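Local coordinates for aromatic-L-amino-acid decarboxylase (Catharanthus roseus, PDB 6EEW), which catalyses the pyridoxal 5'-phosphate-dependent decarboxylation of L-tryptophan to tryptamine and of 5-hydroxy-L-tryptophan to serotonin as a homodimer, at residues Y58-R62 with Q82-I86; I220-P224 with V237-M241. Residue numbers count along the deposited sequence, not the author numbering.

Contact 1: residues Y58-R62 with Q82-I86; sequences YLRKR and QKDII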
loop_
_atom_site.group_PDB
_atom_site.type_symbol
_atom_site.label_atom_id
_atom_site.label_comp_id
_atom_site.label_asym_id
_atom_site.label_seq_id
_atom_site.Cartn_x
_atom_site.Cartn_y
_atom_site.Cartn_z
ATOM N N TYR A 58 -17.405 2.447 -21.247
ATOM C CA TYR A 58 -18.413 1.424 -21.507
ATOM C C TYR A 58 -19.168 1.044 -20.243
ATOM O O TYR A 58 -20.343 0.667 -20.311
ATOM C CB TYR A 58 -17.760 0.173 -22.091
ATOM C CG TYR A 58 -17.293 -0.764 -21.009
ATOM C CD1 TYR A 58 -16.069 -0.575 -20.388
ATOM C CD2 TYR A 58 -18.096 -1.815 -20.575
ATOM C CE1 TYR A 58 -15.636 -1.426 -19.380
ATOM C CE2 TYR A 58 -17.676 -2.669 -19.562
ATOM C CZ TYR A 58 -16.441 -2.473 -18.970
ATOM O OH TYR A 58 -16.006 -3.321 -17.967
ATOM N N LEU A 59 -18.508 1.086 -19.088
ATOM C CA LEU A 59 -19.130 0.561 -17.883
ATOM C C LEU A 59 -20.124 1.541 -17.267
ATOM O O LEU A 59 -20.976 1.124 -16.476
ATOM C CB LEU A 59 -18.052 0.171 -16.873
ATOM C CG LEU A 59 -18.539 -0.694 -15.713
ATOM C CD1 LEU A 59 -19.147 -1.988 -16.231
ATOM C CD2 LEU A 59 -17.416 -0.968 -14.727
ATOM N N ARG A 60 -20.043 2.829 -17.620
ATOM C CA ARG A 60 -21.022 3.795 -17.126
ATOM C C ARG A 60 -22.422 3.489 -17.642
ATOM O O ARG A 60 -23.412 3.753 -16.948
ATOM C CB ARG A 60 -20.616 5.216 -17.525
ATOM C CG ARG A 60 -21.736 6.250 -17.406
ATOM C CD ARG A 60 -22.008 6.654 -15.956
ATOM N NE ARG A 60 -22.566 5.564 -15.157
ATOM C CZ ARG A 60 -22.392 5.437 -13.843
ATOM N NH1 ARG A 60 -21.663 6.328 -13.181
ATOM N NH2 ARG A 60 -22.932 4.414 -13.188
ATOM N N LYS A 61 -22.529 2.932 -18.845
ATOM C CA LYS A 61 -23.828 2.647 -19.434
ATOM C C LYS A 61 -24.474 1.385 -18.874
ATOM O O LYS A 61 -25.623 1.094 -19.227
ATOM C CB LYS A 61 -23.686 2.501 -20.953
ATOM C CG LYS A 61 -22.733 3.504 -21.601
ATOM C CD LYS A 61 -22.595 3.224 -23.093
ATOM C CE LYS A 61 -21.540 4.101 -23.746
ATOM N NZ LYS A 61 -21.509 3.905 -25.224
ATOM N N ARG A 62 -23.783 0.642 -18.002
ATOM C CA ARG A 62 -24.279 -0.624 -17.480
ATOM C C ARG A 62 -24.463 -0.647 -15.971
ATOM O O ARG A 62 -25.004 -1.629 -15.448
ATOM C CB ARG A 62 -23.344 -1.775 -17.880
ATOM C CG ARG A 62 -23.132 -1.904 -19.371
ATOM C CD ARG A 62 -22.245 -3.089 -19.669
ATOM N NE ARG A 62 -21.828 -3.158 -21.067
ATOM C CZ ARG A 62 -21.050 -4.117 -21.565
ATOM N NH1 ARG A 62 -20.600 -5.087 -20.778
ATOM N NH2 ARG A 62 -20.717 -4.103 -22.847
ATOM N N GLN A 82 -19.741 -11.507 -14.162
ATOM C CA GLN A 82 -19.497 -12.329 -15.342
ATOM C C GLN A 82 -19.745 -11.553 -16.628
ATOM O O GLN A 82 -19.049 -11.769 -17.626
ATOM C CB GLN A 82 -20.375 -13.581 -15.300
ATOM C CG GLN A 82 -19.712 -14.782 -14.647
ATOM C CD GLN A 82 -18.622 -15.413 -15.518
ATOM O OE1 GLN A 82 -17.763 -14.720 -16.072
ATOM N NE2 GLN A 82 -18.662 -16.736 -15.645
ATOM N N LYS A 83 -20.701 -10.625 -16.612
ATOM C CA LYS A 83 -21.205 -10.010 -17.833
ATOM C C LYS A 83 -20.635 -8.623 -18.115
ATOM O O LYS A 83 -20.564 -8.230 -19.285
ATOM C CB LYS A 83 -22.735 -9.953 -17.775
ATOM C CG LYS A 83 -23.430 -9.541 -19.060
ATOM C CD LYS A 83 -24.889 -9.265 -18.760
ATOM C CE LYS A 83 -25.021 -8.198 -17.687
ATOM N NZ LYS A 83 -26.431 -7.925 -17.346
ATOM N N ASP A 84 -20.224 -7.871 -17.089
ATOM C CA ASP A 84 -19.816 -6.479 -17.226
ATOM C C ASP A 84 -18.402 -6.196 -16.741
ATOM O O ASP A 84 -17.800 -5.224 -17.201
ATOM C CB ASP A 84 -20.759 -5.552 -16.441
ATOM C CG ASP A 84 -22.209 -5.687 -16.860
ATOM O OD1 ASP A 84 -22.484 -5.718 -18.080
ATOM O OD2 ASP A 84 -23.078 -5.745 -15.957
ATOM N N ILE A 85 -17.863 -6.990 -15.810
ATOM C CA ILE A 85 -16.525 -6.742 -15.279
ATOM C C ILE A 85 -15.482 -7.587 -16.003
ATOM O O ILE A 85 -14.582 -7.052 -16.661
ATOM C CB ILE A 85 -16.452 -7.000 -13.765
ATOM C CG1 ILE A 85 -17.453 -6.121 -13.009
ATOM C CG2 ILE A 85 -15.032 -6.736 -13.272
ATOM C CD1 ILE A 85 -17.218 -4.642 -13.176
ATOM N N ILE A 86 -15.589 -8.907 -15.897
ATOM C CA ILE A 86 -14.552 -9.772 -16.457
ATOM C C ILE A 86 -14.342 -9.489 -17.942
ATOM O O ILE A 86 -13.187 -9.320 -18.357
ATOM C CB ILE A 86 -14.866 -11.240 -16.159
ATOM C CG1 ILE A 86 -14.668 -11.523 -14.668
ATOM C CG2 ILE A 86 -14.004 -12.160 -16.997
ATOM C CD1 ILE A 86 -15.111 -12.898 -14.238
#
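This is a largely buried loop-to-helix contact in the N-terminal part of a group II decarboxylase, where loop 58-62, between helices 24-44 and 74-85, lies against the last part of helix 74-85, at the dimer interface. Residues 58-60 have helical backbone angles, and the bond from Arg62 N to Leu59 O (3.2 Å) closes the turn that puts Leu59 and Arg62 beside Asp84. At 82-85 the helix widens into a pi-type turn. Tyrosine suits the first position because its long, flat ring spans the gap before presenting a hydroxyl to a main-chain carbonyl. Leu59 fills the space beside this bond: Leu59 CD1 lies 3.6 Å from Asp84 O, and Leu59 CD2 meets Ile85 CD1 at 4.0 Å. At the exposed edge, Arg62 reaches across with its extended chain to form a salt bridge with Asp84, NH1 to OD1 at 3.4 Å, a weak hydrogen bond. The second subunit covers part of the contact: its Glu134 accepts a hydrogen bond from Leu59 N, its Ala131 packs on Tyr58 and Leu59, and its Phe373 on Ile85. The shortest link between the two segments is the hydrogen bond from Tyr58 OH to Asp84 O, 2.7 Å.

Contact 2: residues I220-P224 with V237-M241; sequences IRLIP and VLRKM
Strand 220-223 is an extended edge strand, and helix 235-247 runs back along one face of it, the two short axes 9.8 Å apart and nearly antiparallel, with 150° between their N-to-C directions. The closest CA atoms are those of Ile223 and Leu238, 6.7 Å apart. Strand alternation sends Arg221 and Ile223 toward the helix and Leu222 away, to the face where it touches His203, an L-tryptophan-binding residue. Beta-branched Ile223 (m, t) is the knob between Val237 and Met241, one helical turn apart: Ile223 CG2 lies 3.3 Å from Val237 CG1 and 3.6 Å from Met241 SD, while Ile223 CD1 meets Leu238 CD1 at 3.6 Å. Met241 (m, t, p), unbranched and flexible, is the residue most covered by the other segment. It threads between Ile223 and Arg221: Met241 SD approaches Pro224 CD at 4.2 Å, and Met241 CE lies over one face of the guanidinium, 3.9 Å from Arg221 CZ. Arg221 NH1 forms a salt bridge with Asp245, further along the helix. Without hydrogen bonds between them, the segments are joined by close-fitting apolar side chains. Such helix-on-sheet packing is typical of the three-layer alpha/beta/alpha large domain of fold-type I pyridoxal-phosphate enzymes, here at the margin of its seven-stranded sheet.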
loop_
_atom_site.group_PDB
_atom_site.type_symbol
_atom_site.label_atom_id
_atom_site.label_comp_id
_atom_site.label_asym_id
_atom_site.label_seq_id
_atom_site.Cartn_x
_atom_site.Cartn_y
_atom_site.Cartn_z
ATOM N N ILE A 220 17.679 16.253 -10.804
ATOM C CA ILE A 220 17.334 14.878 -11.145
ATOM C C ILE A 220 17.999 14.587 -12.482
ATOM O O ILE A 220 17.614 15.173 -13.498
ATOM C CB ILE A 220 15.816 14.686 -11.233
ATOM C CG1 ILE A 220 15.139 15.052 -9.908
ATOM C CG2 ILE A 220 15.477 13.259 -11.620
ATOM C CD1 ILE A 220 13.611 14.965 -9.944
ATOM N N ARG A 221 19.018 13.718 -12.492
ATOM C CA ARG A 221 19.876 13.508 -13.656
ATOM C C ARG A 221 19.756 12.079 -14.179
ATOM O O ARG A 221 20.002 11.114 -13.440
ATOM C CB ARG A 221 21.322 13.865 -13.314
ATOM C CG ARG A 221 21.449 15.287 -12.745
ATOM C CD ARG A 221 22.877 15.798 -12.804
ATOM N NE ARG A 221 23.347 15.881 -14.181
ATOM C CZ ARG A 221 24.628 15.931 -14.526
ATOM N NH1 ARG A 221 25.566 15.904 -13.590
ATOM N NH2 ARG A 221 24.974 16.004 -15.807
ATOM N N LEU A 222 19.380 11.951 -15.456
ATOM C CA LEU A 222 19.326 10.663 -16.142
ATOM C C LEU A 222 20.635 10.407 -16.896
ATOM O O LEU A 222 21.011 11.173 -17.793
ATOM C CB LEU A 222 18.147 10.625 -17.114
ATOM C CG LEU A 222 16.694 10.753 -16.652
ATOM C CD1 LEU A 222 15.805 10.578 -17.880
ATOM C CD2 LEU A 222 16.337 9.744 -15.575
ATOM N N ILE A 223 21.303 9.312 -16.561
ATOM C CA ILE A 223 22.572 8.926 -17.169
ATOM C C ILE A 223 22.309 8.345 -18.555
ATOM O O ILE A 223 21.644 7.306 -18.684
ATOM C CB ILE A 223 23.325 7.933 -16.279
ATOM C CG1 ILE A 223 23.423 8.481 -14.863
ATOM C CG2 ILE A 223 24.718 7.724 -16.814
ATOM C CD1 ILE A 223 23.704 7.414 -13.839
ATOM N N PRO A 224 22.807 8.975 -19.607
ATOM C CA PRO A 224 22.603 8.437 -20.957
ATOM C C PRO A 224 23.258 7.074 -21.136
ATOM O O PRO A 224 24.359 6.818 -20.645
ATOM C CB PRO A 224 23.257 9.491 -21.861
ATOM C CG PRO A 224 24.178 10.267 -20.945
ATOM C CD PRO A 224 23.492 10.280 -19.621
ATOM N N VAL A 237 30.748 6.945 -17.461
ATOM C CA VAL A 237 29.775 8.018 -17.670
ATOM C C VAL A 237 29.334 8.611 -16.335
ATOM O O VAL A 237 29.349 9.836 -16.128
ATOM C CB VAL A 237 28.570 7.486 -18.474
ATOM C CG1 VAL A 237 27.452 8.528 -18.527
ATOM C CG2 VAL A 237 28.999 7.108 -19.882
ATOM N N LEU A 238 28.940 7.744 -15.408
ATOM C CA LEU A 238 28.475 8.210 -14.109
ATOM C C LEU A 238 29.572 8.940 -13.350
ATOM O O LEU A 238 29.307 9.948 -12.687
ATOM C CB LEU A 238 27.960 7.026 -13.298
ATOM C CG LEU A 238 27.573 7.246 -11.839
ATOM C CD1 LEU A 238 26.432 8.254 -11.709
ATOM C CD2 LEU A 238 27.189 5.900 -11.195
ATOM N N ARG A 239 30.806 8.431 -13.404
ATOM C CA ARG A 239 31.886 9.092 -12.687
ATOM C C ARG A 239 32.107 10.482 -13.234
ATOM O O ARG A 239 32.301 11.441 -12.474
ATOM C CB ARG A 239 33.181 8.303 -12.791
ATOM C CG ARG A 239 34.372 9.134 -12.347
ATOM C CD ARG A 239 35.647 8.349 -12.428
ATOM N NE ARG A 239 35.616 7.216 -11.514
ATOM C CZ ARG A 239 35.901 7.298 -10.221
ATOM N NH1 ARG A 239 36.247 8.471 -9.686
ATOM N NH2 ARG A 239 35.849 6.204 -9.472
ATOM N N LYS A 240 32.090 10.611 -14.560
ATOM C CA LYS A 240 32.268 11.923 -15.165
ATOM C C LYS A 240 31.171 12.875 -14.694
ATOM O O LYS A 240 31.444 14.016 -14.286
ATOM C CB LYS A 240 32.274 11.788 -16.687
ATOM C CG LYS A 240 32.459 13.100 -17.414
ATOM C CD LYS A 240 33.766 13.732 -16.955
ATOM C CE LYS A 240 34.018 15.073 -17.611
ATOM N NZ LYS A 240 35.232 15.715 -17.038
ATOM N N MET A 241 29.920 12.400 -14.697
ATOM C CA MET A 241 28.809 13.237 -14.245
ATOM C C MET A 241 28.975 13.644 -12.784
ATOM O O MET A 241 28.794 14.814 -12.427
ATOM C CB MET A 241 27.479 12.510 -14.456
ATOM C CG MET A 241 27.133 12.231 -15.918
ATOM S SD MET A 241 25.689 11.162 -16.122
ATOM C CE MET A 241 24.405 12.172 -15.377
#

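Overall arrangement
The contacts lie on opposite sides of the chain's centre, their own centres 47 Å apart, and share no helix or strand. Contact 1 belongs to the N-terminal region and is largely buried, in part because the second subunit covers it; contact 2, untouched by that subunit, sits at the edge of the large domain's sheet and is only partly buried. Their chemistry follows suit. Where loop meets helix in contact 1, a tyrosine hydroxyl reaches a main-chain carbonyl and an arginine pairs with an aspartate, beside a small apolar patch. In contact 2, strand 220-223 bonds through its backbone to strand 194-199 and the helix bonds within itself, so their joint falls to interlocking side chains, with the flat guanidinium of Arg221 beside the Met241 methyl.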